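Arylsulfatase (Pseudoalteromonas sp. MB47, PDB 7AJ0) probably removes sulfate groups by hydrolysis from the algal polysaccharide fucoidan, as an exo-acting, calcium-binding sulfatase that assembles into a hexamer. Local coordinates at residues 65-68 and 69-72; 276-279 and 280-283; 308-312 and 313-317. All coordinates share one frame; numbering follows the deposited sequence.

Contact 1. Residues 65-68 and 69-72; sequences GDPG and VYGG
With CG turned anti to its carbonyl carbon (chi1 -84°), Tyr70 carries its ring alongside the ring of Pro67, and the two side chains leave the backbone in the same direction. They meet obliquely, Pro67 CG lying 3.9 Å from Tyr70 CD2. Beneath this apolar pair, the carbonyl of Pro67 is gripped twice: Tyr70 N donates to Pro67 O at 3.0 Å and Gly72 N to the same oxygen at 3.1 Å, one from each face of the carbonyl plane. Gly71 N closes the next bond, 3.0 Å from Gly68 O, and a water donates to both Gly68 O and Gly72 O. Gly72 CA approaches Gly65 O to 3.0 Å in a CA-H...O contact, where a CB on Gly72 would clash; at Gly71 (positive phi) a CB would press on the carbonyl O of Tyr70. Beyond the turn, the Tyr70 hydroxyl is bonded to Leu93 O and Gly357 N, and its ring meets Arg92 in a cation-pi contact. The two i to i+3 bonds make a short 3-10 turn, and the wider Gly72 N bond over Gly71 ends it in Schellman-like fashion, in the glycine-rich loop joining strand 53-59 to helix 81-88 of the alkaline-phosphatase-like sulfatase fold.

Contact 2. Residues 276-279 and 280-283; sequences YPAP and KYKG
Apolar contacts draw Tyr281 back against the residues three and four places before it. The methyl of Ala278 sits at the edge of the phenol ring, near its plane, with CB 3.9 Å from Tyr281 CD2, while Pro277 CB meets Tyr281 CB at 4.1 Å. With CG anti to the carbonyl carbon (chi1 -63°), the ring of Tyr281 is directed past Ala278, and CB of the preceding Lys280 lies over one face, displaced toward the rim. Hydrogen bonding is carried by the backbone: Tyr281 N donates to Ala278 O at 2.8 Å, and Lys282 N to Pro279 O at 3.2 Å with a nearly straight angle of 172°. Two successive i to i+3 bonds make this a single 3-10 turn, lying in the loop between strand 262-267 and helix 290-311, a partly buried connection of the sulfatase fold; Pro279, which has no N-H to give, stands at its start. Glu297 of helix 290-311 accepts from Ala278 N and packs against Pro277 and Tyr281. Charged and aromatic groups reach outward to the second subunit, where Lys282 NZ forms a salt bridge with Glu192 of that subunit and Tyr276 makes a cation-pi contact with its Arg193.

Contact 3. Residues 308-312 and 313-317; sequences LLKEK and GQLEN
The chain leaves helix 290-311 through a Schellman motif: Gly313 takes positive phi (67°), where a CB would run into Lys312 O, while Gln314 N reaches back to Leu309 O at 2.9 Å, nearly straight at 169°, and Gly313 N, well above the carbonyl plane, to Lys310 O at 3.0 Å. Leu315 then folds under the last turn and straddles it with its two methyls: CD2 meets Leu309 CB at 3.9 Å, and CD1 lies 3.9 Å from Lys310 CB, so CD1 touches the root of a lysine whose chain runs off elsewhere. Leu309 and Leu315 also both rest on Ile320 of strand 318-324. An alanine in place of Leu315 would remove both branches and is likely to open a gap beside CB of Leu309 and CB of Lys310 and to lose the shared packing on Ile320. On the other side of the turn, Gln314 has CG anti to the carbonyl carbon (chi1 -70°), which brings that atom 3.7 Å from Lys312 O; its amide oxygen is taken up by Asn53 ND2. The chemistry thus divides the work: backbone bonds give the last-turn carbonyls of Leu309 and Lys310 amide donors from beyond the helix, Leu309 O having otherwise just a weak bond from Lys312 N among the backbone bonds here, while the leucine packing fastens the departing chain against the last turn and strand 318-324.

Overall arrangement
The three contacts illustrate one principle, the short local turn that redirects a chain between regular elements, at separate places in one sulfatase domain. They follow in series and none touches another: centres of contacts 1 and 2 lie about 21 Å apart, those of 1 and 3 about 26 Å, and those of 2 and 3 about 28 Å. Helix 290-311 links the last two, since contact 2 packs on its early part and contact 3 ends it. Contact 1 is nearest the metal site in sequence, following Asp60 and Asp61, which bind calcium with Cys102, Asp325 and Asn326; the Asp66 side chain is about 11 Å from the ion. Strand 318-324, entered after contact 3, leads to Asp325 and Asn326, while contact 2 faces another subunit.

Contact 1. Residues 65-68 and 69-72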
# COMPACT_ATOMS: atom_id res chain seq x y z
N GLY A 65 -25.13 -11.84 3.76
CA GLY A 65 -24.94 -13.25 3.49
C GLY A 65 -24.98 -14.17 4.69
O GLY A 65 -24.63 -15.34 4.55
N ASP A 66 -25.41 -13.68 5.86
CA ASP A 66 -25.43 -14.55 7.03
C ASP A 66 -26.42 -15.70 6.88
O ASP A 66 -26.05 -16.85 7.15
CB ASP A 66 -25.71 -13.73 8.29
CG ASP A 66 -24.43 -13.19 8.93
OD1 ASP A 66 -23.49 -13.98 9.13
OD2 ASP A 66 -24.37 -11.97 9.23
N PRO A 67 -27.67 -15.47 6.47
CA PRO A 67 -28.60 -16.60 6.31
C PRO A 67 -28.17 -17.52 5.17
O PRO A 67 -27.59 -17.09 4.17
CB PRO A 67 -29.94 -15.92 5.99
CG PRO A 67 -29.77 -14.49 6.38
CD PRO A 67 -28.32 -14.18 6.18
N GLY A 68 -28.47 -18.81 5.34
CA GLY A 68 -28.08 -19.78 4.34
C GLY A 68 -28.66 -19.50 2.97
O GLY A 68 -28.01 -19.71 1.95
N VAL A 69 -29.91 -19.01 2.93
CA VAL A 69 -30.57 -18.74 1.66
C VAL A 69 -29.96 -17.55 0.94
O VAL A 69 -30.25 -17.35 -0.25
CB VAL A 69 -32.08 -18.54 1.92
CG1 VAL A 69 -32.34 -17.21 2.60
CG2 VAL A 69 -32.85 -18.64 0.62
N TYR A 70 -29.13 -16.76 1.61
CA TYR A 70 -28.39 -15.68 0.97
C TYR A 70 -26.96 -16.08 0.62
O TYR A 70 -26.21 -15.24 0.11
CB TYR A 70 -28.34 -14.45 1.88
CG TYR A 70 -29.55 -13.55 1.79
CD1 TYR A 70 -29.61 -12.52 0.86
CD2 TYR A 70 -30.63 -13.71 2.65
CE1 TYR A 70 -30.70 -11.69 0.78
CE2 TYR A 70 -31.73 -12.89 2.58
CZ TYR A 70 -31.76 -11.87 1.64
OH TYR A 70 -32.86 -11.05 1.57
N GLY A 71 -26.56 -17.32 0.88
CA GLY A 71 -25.23 -17.78 0.58
C GLY A 71 -24.32 -18.00 1.77
O GLY A 71 -23.11 -18.15 1.58
N GLY A 72 -24.86 -18.01 2.98
CA GLY A 72 -24.07 -18.30 4.16
C GLY A 72 -24.54 -19.55 4.88
O GLY A 72 -24.37 -20.66 4.38
O HOH W 1 -25.53 -21.22 1.91

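Contact 2. Residues 276-279 and 280-283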
# COMPACT_ATOMS: atom_id res chain seq x y z
N TYR A 276 -23.46 -13.24 23.74
CA TYR A 276 -23.54 -14.25 24.79
C TYR A 276 -24.85 -15.00 24.64
O TYR A 276 -25.88 -14.62 25.21
CB TYR A 276 -23.42 -13.61 26.17
CG TYR A 276 -21.98 -13.32 26.54
CD1 TYR A 276 -21.20 -14.28 27.16
CD2 TYR A 276 -21.41 -12.09 26.25
CE1 TYR A 276 -19.89 -14.02 27.49
CE2 TYR A 276 -20.10 -11.82 26.58
CZ TYR A 276 -19.34 -12.79 27.20
OH TYR A 276 -18.03 -12.53 27.53
N PRO A 277 -24.86 -16.08 23.85
CA PRO A 277 -26.09 -16.85 23.67
C PRO A 277 -26.51 -17.55 24.96
O PRO A 277 -25.74 -17.69 25.91
CB PRO A 277 -25.72 -17.88 22.59
CG PRO A 277 -24.49 -17.34 21.94
CD PRO A 277 -23.76 -16.59 23.01
N ALA A 278 -27.76 -18.01 24.97
CA ALA A 278 -28.25 -18.77 26.10
C ALA A 278 -27.43 -20.05 26.25
O ALA A 278 -26.92 -20.59 25.27
CB ALA A 278 -29.72 -19.10 25.93
N PRO A 279 -27.27 -20.54 27.49
CA PRO A 279 -26.50 -21.79 27.68
C PRO A 279 -26.92 -22.93 26.78
O PRO A 279 -26.06 -23.72 26.35
CB PRO A 279 -26.75 -22.11 29.16
CG PRO A 279 -26.97 -20.78 29.80
CD PRO A 279 -27.67 -19.93 28.77
N LYS A 280 -28.21 -23.05 26.49
CA LYS A 280 -28.68 -24.07 25.56
C LYS A 280 -27.86 -24.10 24.27
O LYS A 280 -27.64 -25.17 23.69
CB LYS A 280 -30.15 -23.81 25.21
CG LYS A 280 -31.16 -24.36 26.19
CD LYS A 280 -32.46 -23.55 26.18
CE LYS A 280 -32.88 -23.12 24.77
NZ LYS A 280 -34.20 -22.40 24.78
N TYR A 281 -27.42 -22.94 23.80
CA TYR A 281 -26.86 -22.80 22.47
C TYR A 281 -25.34 -22.79 22.44
O TYR A 281 -24.75 -22.56 21.37
CB TYR A 281 -27.39 -21.52 21.81
CG TYR A 281 -28.88 -21.53 21.61
CD1 TYR A 281 -29.46 -22.35 20.65
CD2 TYR A 281 -29.71 -20.73 22.37
CE1 TYR A 281 -30.83 -22.37 20.47
CE2 TYR A 281 -31.08 -20.74 22.19
CZ TYR A 281 -31.63 -21.56 21.24
OH TYR A 281 -32.99 -21.58 21.05
N LYS A 282 -24.68 -23.04 23.56
CA LYS A 282 -23.22 -23.10 23.56
C LYS A 282 -22.77 -24.32 22.76
O LYS A 282 -23.11 -25.46 23.11
CB LYS A 282 -22.68 -23.15 24.98
CG LYS A 282 -21.16 -23.00 25.06
CD LYS A 282 -20.67 -22.71 26.47
CE LYS A 282 -20.94 -21.27 26.87
NZ LYS A 282 -20.32 -20.93 28.19
N GLY A 283 -22.03 -24.09 21.68
CA GLY A 283 -21.65 -25.16 20.79
C GLY A 283 -22.76 -25.67 19.90
O GLY A 283 -22.59 -26.71 19.26

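Contact 3. Residues 308-312 and 313-317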
# COMPACT_ATOMS: atom_id res chain seq x y z
N LEU A 308 -46.00 -19.52 16.79
CA LEU A 308 -47.03 -18.91 17.63
C LEU A 308 -48.14 -18.32 16.77
O LEU A 308 -49.33 -18.51 17.04
CB LEU A 308 -46.41 -17.85 18.53
CG LEU A 308 -47.38 -16.95 19.30
CD1 LEU A 308 -48.25 -17.78 20.23
CD2 LEU A 308 -46.61 -15.89 20.07
N LEU A 309 -47.76 -17.59 15.71
CA LEU A 309 -48.77 -17.01 14.82
C LEU A 309 -49.62 -18.09 14.17
O LEU A 309 -50.84 -17.93 14.01
CB LEU A 309 -48.09 -16.15 13.76
CG LEU A 309 -47.38 -14.90 14.27
CD1 LEU A 309 -46.51 -14.29 13.17
CD2 LEU A 309 -48.38 -13.87 14.77
N LYS A 310 -48.99 -19.21 13.79
CA LYS A 310 -49.74 -20.32 13.20
C LYS A 310 -50.72 -20.91 14.21
O LYS A 310 -51.88 -21.18 13.87
CB LYS A 310 -48.76 -21.38 12.71
CG LYS A 310 -49.39 -22.54 11.96
CD LYS A 310 -48.31 -23.34 11.24
CE LYS A 310 -48.88 -24.55 10.51
NZ LYS A 310 -48.86 -25.77 11.36
N GLU A 311 -50.28 -21.10 15.45
CA GLU A 311 -51.14 -21.69 16.47
C GLU A 311 -52.32 -20.80 16.81
O GLU A 311 -53.38 -21.29 17.20
CB GLU A 311 -50.31 -22.00 17.73
CG GLU A 311 -51.05 -22.80 18.79
CD GLU A 311 -51.70 -21.93 19.85
OE1 GLU A 311 -51.27 -20.77 20.02
OE2 GLU A 311 -52.64 -22.41 20.52
N LYS A 312 -52.15 -19.48 16.68
CA LYS A 312 -53.23 -18.53 16.92
C LYS A 312 -54.07 -18.26 15.69
O LYS A 312 -55.00 -17.45 15.76
CB LYS A 312 -52.64 -17.22 17.45
CG LYS A 312 -51.96 -17.34 18.80
CD LYS A 312 -52.80 -16.73 19.91
CE LYS A 312 -52.72 -17.56 21.18
NZ LYS A 312 -53.35 -16.85 22.33
N GLY A 313 -53.78 -18.91 14.56
CA GLY A 313 -54.55 -18.69 13.36
C GLY A 313 -54.41 -17.30 12.76
O GLY A 313 -55.35 -16.81 12.14
N GLN A 314 -53.24 -16.67 12.93
CA GLN A 314 -53.03 -15.31 12.46
C GLN A 314 -51.97 -15.19 11.37
O GLN A 314 -51.57 -14.08 11.03
CB GLN A 314 -52.64 -14.40 13.64
CG GLN A 314 -53.76 -14.14 14.62
CD GLN A 314 -54.87 -13.29 14.03
OE1 GLN A 314 -54.61 -12.24 13.42
NE2 GLN A 314 -56.11 -13.73 14.20
N LEU A 315 -51.51 -16.31 10.80
CA LEU A 315 -50.48 -16.22 9.77
C LEU A 315 -51.03 -15.59 8.49
O LEU A 315 -50.33 -14.82 7.82
CB LEU A 315 -49.90 -17.60 9.46
CG LEU A 315 -48.58 -17.97 10.13
CD1 LEU A 315 -48.07 -19.29 9.55
CD2 LEU A 315 -47.52 -16.89 9.97
N GLU A 316 -52.28 -15.91 8.14
CA GLU A 316 -52.85 -15.37 6.91
C GLU A 316 -53.07 -13.86 6.99
O GLU A 316 -53.22 -13.22 5.94
CB GLU A 316 -54.19 -16.05 6.60
CG GLU A 316 -54.05 -17.47 6.07
CD GLU A 316 -53.77 -18.49 7.16
OE1 GLU A 316 -54.02 -18.19 8.35
OE2 GLU A 316 -53.29 -19.60 6.82
N ASN A 317 -53.08 -13.29 8.19
CA ASN A 317 -53.37 -11.87 8.38
C ASN A 317 -52.17 -11.12 8.94
O ASN A 317 -52.32 -10.03 9.49
CB ASN A 317 -54.58 -11.70 9.29
CG ASN A 317 -55.24 -10.34 9.14
OD1 ASN A 317 -55.30 -9.79 8.04
ND2 ASN A 317 -55.74 -9.80 10.24